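Local coordinates for protein 3-Hydroxyacyl-CoA dehydrogenase (Ralstonia eutropha H16, PDB 4PZC) that catalyses the NAD-dependent oxidation of (S)-3-hydroxyacyl-CoA thioesters, such as (S)-3-hydroxybutyryl-CoA, to the corresponding 3-ketoacyl-CoA, at residues M31-S35 against D36-Q40; Y94-K97 against V98-K102; H224-G227 against P228-A232. One frame throughout, in Å; residues are numbered along the deposited sequence.

Contact 1 of 3, residues M31-S35 against D36-Q40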
loop_
_atom_site.group_PDB
_atom_site.type_symbol
_atom_site.label_atom_id
_atom_site.label_comp_id
_atom_site.label_asym_id
_atom_site.label_seq_id
_atom_site.Cartn_x
_atom_site.Cartn_y
_atom_site.Cartn_z
ATOM N N MET A 31 -13.680 30.539 -13.811
ATOM C CA MET A 31 -13.367 30.153 -12.424
ATOM C C MET A 31 -13.919 31.136 -11.405
ATOM O O MET A 31 -13.330 32.189 -11.180
ATOM C CB MET A 31 -11.857 30.013 -12.218
ATOM C CG MET A 31 -11.492 29.234 -10.963
ATOM S SD MET A 31 -10.124 29.911 -10.004
ATOM C CE MET A 31 -8.755 29.694 -11.126
ATOM N N VAL A 32 -15.022 30.765 -10.760
ATOM C CA VAL A 32 -15.740 31.664 -9.858
ATOM C C VAL A 32 -15.260 31.481 -8.414
ATOM O O VAL A 32 -14.676 30.463 -8.086
ATOM C CB VAL A 32 -17.264 31.438 -9.965
ATOM C CG1 VAL A 32 -18.029 32.571 -9.288
ATOM C CG2 VAL A 32 -17.693 31.332 -11.421
ATOM N N ASP A 33 -15.472 32.482 -7.567
ATOM C CA ASP A 33 -15.220 32.383 -6.107
ATOM C C ASP A 33 -15.717 33.685 -5.462
ATOM O O ASP A 33 -15.856 34.699 -6.150
ATOM C CB ASP A 33 -13.728 32.130 -5.782
ATOM C CG ASP A 33 -13.500 31.552 -4.369
ATOM O OD1 ASP A 33 -14.171 31.973 -3.419
ATOM O OD2 ASP A 33 -12.621 30.690 -4.192
ATOM N N ILE A 34 -15.988 33.664 -4.156
ATOM C CA ILE A 34 -16.749 34.754 -3.504
ATOM C C ILE A 34 -16.104 36.149 -3.466
ATOM O O ILE A 34 -16.837 37.125 -3.457
ATOM C CB ILE A 34 -17.248 34.381 -2.080
ATOM C CG1 ILE A 34 -16.082 33.933 -1.176
ATOM C CG2 ILE A 34 -18.371 33.342 -2.166
ATOM C CD1 ILE A 34 -16.464 33.778 0.282
ATOM N N SER A 35 -14.774 36.268 -3.443
ATOM C CA SER A 35 -14.122 37.600 -3.549
ATOM C C SER A 35 -13.248 37.749 -4.808
ATOM O O SER A 35 -12.983 36.768 -5.516
ATOM C CB SER A 35 -13.317 37.947 -2.271
ATOM O OG SER A 35 -12.246 37.050 -2.018
ATOM N N ASP A 36 -12.828 38.982 -5.099
ATOM C CA ASP A 36 -11.804 39.209 -6.135
ATOM C C ASP A 36 -10.441 38.859 -5.541
ATOM O O ASP A 36 -9.508 38.517 -6.265
ATOM C CB ASP A 36 -11.826 40.655 -6.676
ATOM C CG ASP A 36 -12.462 40.764 -8.071
ATOM O OD1 ASP A 36 -13.623 40.343 -8.263
ATOM O OD2 ASP A 36 -11.797 41.290 -8.984
ATOM N N ALA A 37 -10.342 38.957 -4.217
ATOM C CA ALA A 37 -9.185 38.460 -3.470
ATOM C C ALA A 37 -8.988 36.950 -3.721
ATOM O O ALA A 37 -7.866 36.479 -3.969
ATOM C CB ALA A 37 -9.360 38.750 -1.976
ATOM N N ALA A 38 -10.096 36.211 -3.687
ATOM C CA ALA A 38 -10.078 34.760 -3.860
ATOM C C ALA A 38 -9.697 34.336 -5.280
ATOM O O ALA A 38 -8.831 33.468 -5.464
ATOM C CB ALA A 38 -11.435 34.174 -3.486
ATOM N N VAL A 39 -10.354 34.942 -6.267
ATOM C CA VAL A 39 -10.157 34.586 -7.671
ATOM C C VAL A 39 -8.697 34.782 -8.084
ATOM O O VAL A 39 -8.051 33.847 -8.581
ATOM C CB VAL A 39 -11.072 35.416 -8.609
ATOM C CG1 VAL A 39 -10.719 35.180 -10.080
ATOM C CG2 VAL A 39 -12.545 35.099 -8.367
ATOM N N GLN A 40 -8.183 35.994 -7.854
ATOM C CA GLN A 40 -6.832 36.383 -8.281
ATOM C C GLN A 40 -5.736 35.618 -7.558
ATOM O O GLN A 40 -4.741 35.243 -8.166
ATOM C CB GLN A 40 -6.629 37.878 -8.087
ATOM C CG GLN A 40 -7.448 38.716 -9.054
ATOM C CD GLN A 40 -7.556 40.171 -8.630
ATOM O OE1 GLN A 40 -6.825 40.638 -7.754
ATOM N NE2 GLN A 40 -8.477 40.899 -9.256
#
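Ser-35 and Val-39 close the first turn of helix 36-54, with Val-39 N donating to Ser-35 O over 3.3 Å. Before this turn the chain leaves strand 28-32 at Val-32 and crosses a short loop that brings it back beside the helix start, leaving the CA atoms of Asp-33 and Val-39 5.7 Å apart. The junction is a worked example of how the second strand of a Rossmann fold passes into its helix.

Ser-35 occupies the N-cap. Its OG sits between the backbone N and the carbonyl carbon (chi1 62°), a position from which it folds back over the helix start and accepts from Ala-38 N at 2.8 Å. That bond is bent, at 139°. One residue thus receives two amides of the first turn, Ala-38 N through its hydroxyl and Val-39 N through its carbonyl.

Asp-33, the first residue past the strand, faces the same turn. The methyl of Ala-38 lies against its carboxylate, with CB 3.5 Å from Asp-33 CG, while the CG2 branch of Val-39 comes to 4.1 Å from Asp-33 CB. Two amides hold the carboxylate: OD1 accepts from Ile-34 N at 2.6 Å through its anti lone pair, and OD2 accepts from Ala-11 N in the glycine-rich loop.

An acid just past this strand is the classic feature by which Rossmann enzymes recognise the adenosine ribose of NAD, and Asp-33 is seen to bind NAD in a structure of this protein, though no cofactor is bound to this chain in the present model. Gripped by two backbone N-H groups and packed against an alanine methyl, its carboxylate is probably set in orientation before the cofactor arrives, and its negative charge is probably stabilised.

Contact 2 of 3, residues Y94-K97 against V98-K102; sequences YDLK and VKILK
Val-98 N donates to Tyr-94 O at 2.9 Å and Ile-100 N to Leu-96 O at 3.1 Å, the two shorter of four i to i+4 bonds that cross the opening turns of helix 94-107. This helix is the crossover of a beta-alpha-beta unit, running from strand 85-88 to strand 113-117 in the NAD-binding domain. The bond to Leu-96 O is almost straight, at 172° about the hydrogen. Lys-99 N to Asp-95 O and Leu-101 N to Lys-97 O continue the series.

Lys-97 carries its ammonium to partners outside the helix. NZ forms a salt bridge with Glu-88 and hydrogen bonds to the carbonyl oxygens of Thr-91 and Asn-117, so a buried charge is met at the ends of both flanking strands. Lys-97 is also a predicted NAD-binding residue. Leu-101 packs against the Lys-97 carbonyl, its CG 3.5 Å from Lys-97 O.

Farther out, side chains one turn apart meet along the helix surface. With CG anti to the backbone N (chi1 -178°), the ring of Tyr-94 swings alongside the helix, where its other neighbours include Lys-125 and Leu-126 of helix 123-127. On a different side, Leu-96 CG reaches Ile-100 CD1 at 4.1 Å, an apolar i to i+4 pair. Tyr-94 and Val-98 form a CH-pi contact: the CG2 methyl of Val-98 lies over one ring face, 4.1 Å from the centroid and displaced toward the CE2-CZ rim.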
loop_
_atom_site.group_PDB
_atom_site.type_symbol
_atom_site.label_atom_id
_atom_site.label_comp_id
_atom_site.label_asym_id
_atom_site.label_seq_id
_atom_site.Cartn_x
_atom_site.Cartn_y
_atom_site.Cartn_z
ATOM N N TYR A 94 -21.466 19.838 3.818
ATOM C CA TYR A 94 -22.588 19.306 3.079
ATOM C C TYR A 94 -23.666 20.346 2.837
ATOM O O TYR A 94 -24.090 20.595 1.697
ATOM C CB TYR A 94 -23.177 18.110 3.808
ATOM C CG TYR A 94 -24.327 17.478 3.057
ATOM C CD1 TYR A 94 -24.100 16.663 1.944
ATOM C CD2 TYR A 94 -25.641 17.725 3.438
ATOM C CE1 TYR A 94 -25.154 16.098 1.251
ATOM C CE2 TYR A 94 -26.699 17.164 2.759
ATOM C CZ TYR A 94 -26.458 16.350 1.674
ATOM O OH TYR A 94 -27.534 15.812 1.021
ATOM N N ASP A 95 -24.122 20.960 3.914
ATOM C CA ASP A 95 -25.151 21.961 3.769
ATOM C C ASP A 95 -24.684 22.961 2.732
ATOM O O ASP A 95 -25.397 23.251 1.758
ATOM C CB ASP A 95 -25.450 22.620 5.108
ATOM C CG ASP A 95 -26.234 21.698 6.038
ATOM O OD1 ASP A 95 -27.014 20.876 5.520
ATOM O OD2 ASP A 95 -26.076 21.788 7.276
ATOM N N LEU A 96 -23.467 23.458 2.902
ATOM C CA LEU A 96 -22.978 24.481 1.984
ATOM C C LEU A 96 -22.815 23.932 0.558
ATOM O O LEU A 96 -23.274 24.545 -0.411
ATOM C CB LEU A 96 -21.674 25.111 2.480
ATOM C CG LEU A 96 -21.170 26.254 1.573
ATOM C CD1 LEU A 96 -22.012 27.522 1.737
ATOM C CD2 LEU A 96 -19.702 26.553 1.804
ATOM N N LYS A 97 -22.170 22.780 0.443
ATOM C CA LYS A 97 -22.052 22.096 -0.838
ATOM C C LYS A 97 -23.369 22.116 -1.591
ATOM O O LYS A 97 -23.394 22.488 -2.767
ATOM C CB LYS A 97 -21.608 20.641 -0.639
ATOM C CG LYS A 97 -20.888 20.015 -1.828
ATOM C CD LYS A 97 -19.828 19.027 -1.338
ATOM C CE LYS A 97 -18.941 18.487 -2.455
ATOM N NZ LYS A 97 -17.750 19.320 -2.789
ATOM N N VAL A 98 -24.454 21.722 -0.911
ATOM C CA VAL A 98 -25.795 21.671 -1.529
ATOM C C VAL A 98 -26.126 23.026 -2.153
ATOM O O VAL A 98 -26.244 23.149 -3.383
ATOM C CB VAL A 98 -26.902 21.251 -0.504
ATOM C CG1 VAL A 98 -28.300 21.622 -0.978
ATOM C CG2 VAL A 98 -26.846 19.751 -0.222
ATOM N N LYS A 99 -26.251 24.037 -1.292
ATOM C CA LYS A 99 -26.611 25.386 -1.722
ATOM C C LYS A 99 -25.922 25.744 -3.037
ATOM O O LYS A 99 -26.583 26.083 -4.020
ATOM C CB LYS A 99 -26.242 26.396 -0.639
ATOM C CG LYS A 99 -27.347 26.655 0.371
ATOM C CD LYS A 99 -26.787 26.892 1.779
ATOM C CE LYS A 99 -27.889 27.062 2.829
ATOM N NZ LYS A 99 -27.702 26.117 3.977
ATOM N N ILE A 100 -24.596 25.631 -3.054
ATOM C CA ILE A 100 -23.823 25.901 -4.262
ATOM C C ILE A 100 -24.366 25.184 -5.495
ATOM O O ILE A 100 -24.547 25.808 -6.542
ATOM C CB ILE A 100 -22.342 25.524 -4.114
ATOM C CG1 ILE A 100 -21.674 26.341 -2.994
ATOM C CG2 ILE A 100 -21.604 25.746 -5.432
ATOM C CD1 ILE A 100 -20.417 25.698 -2.443
ATOM N N LEU A 101 -24.632 23.890 -5.377
ATOM C CA LEU A 101 -25.094 23.109 -6.527
ATOM C C LEU A 101 -26.506 23.515 -6.967
ATOM O O LEU A 101 -26.793 23.594 -8.157
ATOM C CB LEU A 101 -25.012 21.614 -6.232
ATOM C CG LEU A 101 -23.589 21.077 -5.990
ATOM C CD1 LEU A 101 -23.654 19.684 -5.402
ATOM C CD2 LEU A 101 -22.703 21.054 -7.228
ATOM N N LYS A 102 -27.377 23.803 -6.014
ATOM C CA LYS A 102 -28.668 24.390 -6.338
ATOM C C LYS A 102 -28.455 25.709 -7.099
ATOM O O LYS A 102 -29.010 25.917 -8.175
ATOM C CB LYS A 102 -29.442 24.667 -5.060
ATOM C CG LYS A 102 -29.903 23.435 -4.316
ATOM C CD LYS A 102 -31.269 23.016 -4.810
ATOM C CE LYS A 102 -31.869 21.957 -3.910
ATOM N NZ LYS A 102 -32.036 22.433 -2.506
#

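Contact 3 of 3, residues H224-G227 against P228-A232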
loop_
_atom_site.group_PDB
_atom_site.type_symbol
_atom_site.label_atom_id
_atom_site.label_comp_id
_atom_site.label_asym_id
_atom_site.label_seq_id
_atom_site.Cartn_x
_atom_site.Cartn_y
_atom_site.Cartn_z
ATOM N N HIS A 224 6.547 0.372 -0.952
ATOM C CA HIS A 224 5.701 1.557 -0.977
ATOM C C HIS A 224 6.626 2.756 -0.772
ATOM O O HIS A 224 7.498 2.719 0.093
ATOM C CB HIS A 224 4.700 1.561 0.175
ATOM C CG HIS A 224 3.682 0.470 0.122
ATOM N ND1 HIS A 224 2.675 0.355 1.056
ATOM C CD2 HIS A 224 3.503 -0.550 -0.744
ATOM C CE1 HIS A 224 1.916 -0.686 0.773
ATOM N NE2 HIS A 224 2.396 -1.251 -0.318
ATOM N N PRO A 225 6.406 3.840 -1.518
ATOM C CA PRO A 225 7.272 5.000 -1.468
ATOM C C PRO A 225 7.386 5.602 -0.088
ATOM O O PRO A 225 8.402 6.217 0.226
ATOM C CB PRO A 225 6.553 6.005 -2.362
ATOM C CG PRO A 225 5.117 5.616 -2.315
ATOM C CD PRO A 225 5.145 4.121 -2.223
ATOM N N ILE A 226 6.326 5.468 0.706
ATOM C CA ILE A 226 6.255 6.043 2.049
ATOM C C ILE A 226 5.463 5.079 2.913
ATOM O O ILE A 226 4.542 4.412 2.431
ATOM C CB ILE A 226 5.546 7.417 2.027
ATOM C CG1 ILE A 226 6.453 8.466 1.374
ATOM C CG2 ILE A 226 5.174 7.875 3.430
ATOM C CD1 ILE A 226 5.722 9.706 0.891
ATOM N N GLY A 227 5.831 5.006 4.186
ATOM C CA GLY A 227 5.115 4.189 5.138
ATOM C C GLY A 227 3.867 4.898 5.623
ATOM O O GLY A 227 3.844 6.130 5.698
ATOM N N PRO A 228 2.841 4.111 6.013
ATOM C CA PRO A 228 1.496 4.583 6.348
ATOM C C PRO A 228 1.453 5.514 7.541
ATOM O O PRO A 228 0.635 6.421 7.551
ATOM C CB PRO A 228 0.730 3.287 6.665
ATOM C CG PRO A 228 1.773 2.343 7.155
ATOM C CD PRO A 228 3.012 2.684 6.358
ATOM N N LEU A 229 2.305 5.321 8.542
ATOM C CA LEU A 229 2.255 6.228 9.694
ATOM C C LEU A 229 2.730 7.632 9.291
ATOM O O LEU A 229 2.023 8.639 9.503
ATOM C CB LEU A 229 3.062 5.680 10.871
ATOM C CG LEU A 229 2.595 4.314 11.394
ATOM C CD1 LEU A 229 3.469 3.872 12.553
ATOM C CD2 LEU A 229 1.129 4.309 11.821
ATOM N N ALA A 230 3.902 7.673 8.670
ATOM C CA ALA A 230 4.395 8.892 8.017
ATOM C C ALA A 230 3.330 9.461 7.072
ATOM O O ALA A 230 3.052 10.671 7.054
ATOM C CB ALA A 230 5.664 8.584 7.216
ATOM N N LEU A 231 2.751 8.569 6.273
ATOM C CA LEU A 231 1.725 8.960 5.327
ATOM C C LEU A 231 0.567 9.626 6.040
ATOM O O LEU A 231 0.034 10.640 5.555
ATOM C CB LEU A 231 1.203 7.753 4.559
ATOM C CG LEU A 231 0.314 8.102 3.367
ATOM C CD1 LEU A 231 0.994 9.131 2.470
ATOM C CD2 LEU A 231 -0.026 6.841 2.580
ATOM N N ALA A 232 0.187 9.054 7.186
ATOM C CA ALA A 232 -0.936 9.562 7.940
ATOM C C ALA A 232 -0.647 10.974 8.456
ATOM O O ALA A 232 -1.545 11.825 8.487
ATOM C CB ALA A 232 -1.259 8.634 9.077
#
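Gly-227 is the N-cap of helix 228-235 in the C-terminal, helical part of the dehydrogenase, and the first helical bond joins its carbonyl to Leu-231. Leu-231 N donates to Gly-227 O over 2.7 Å. Pro-228 follows directly; its ring takes the place of an amide hydrogen at the first helical position, where none is needed.

Glycine offers no side chain to cap the next two amides, and another helix supplies the acceptor. Asp-215, from helix 211-222, takes Leu-229 N on OD1 and Ala-230 N on OD2, and this carboxylate is probably stabilised by these two amides and the positive end of the helix dipole.

Ile-226 covers the turn from the loop side. With chi1 at -72°, CG1 lies beside the backbone N and CG2 is left anti to it; this methyl reaches past the N-cap residue to lie 3.9 Å from Ala-230 CB and 4.1 Å from Leu-231 CB, so that one branch bridges two successive residues. On a different side of the helix, Leu-229 packs against helices 189-205 and 211-222. Earlier in the loop, the ring of His-224 stacks on His-224 of the second subunit, placing this turn close to the dimer interface.

The cap lent by Asp-215 is this protein's own feature, whereas Ile-226, just before the N-cap, meeting Leu-231 makes the hydrophobic staple of a helix N-terminus, with proline at N1.

All three contacts are helix starts, but they serve different parts of the enzyme. Contacts 1 and 2 share the NAD-binding Rossmann domain, with centres about 18 Å apart and nearest atoms about 8 Å apart; both approach the glycine-rich loop, whose Ala-11 touches Met-31, while the side chain of Ile-100 is about 8 Å from Gly-10. One holds Asp-33, the other the predicted cofactor residue Lys-97. Contact 3 belongs to the C-terminal domain, across the chain's centre from both, its centre about 35 Å from that of contact 1 and about 34 Å from that of contact 2. Its tie to the site is Leu-231, whose side chain lies about 9 Å from that of NAD-binding Asn-143.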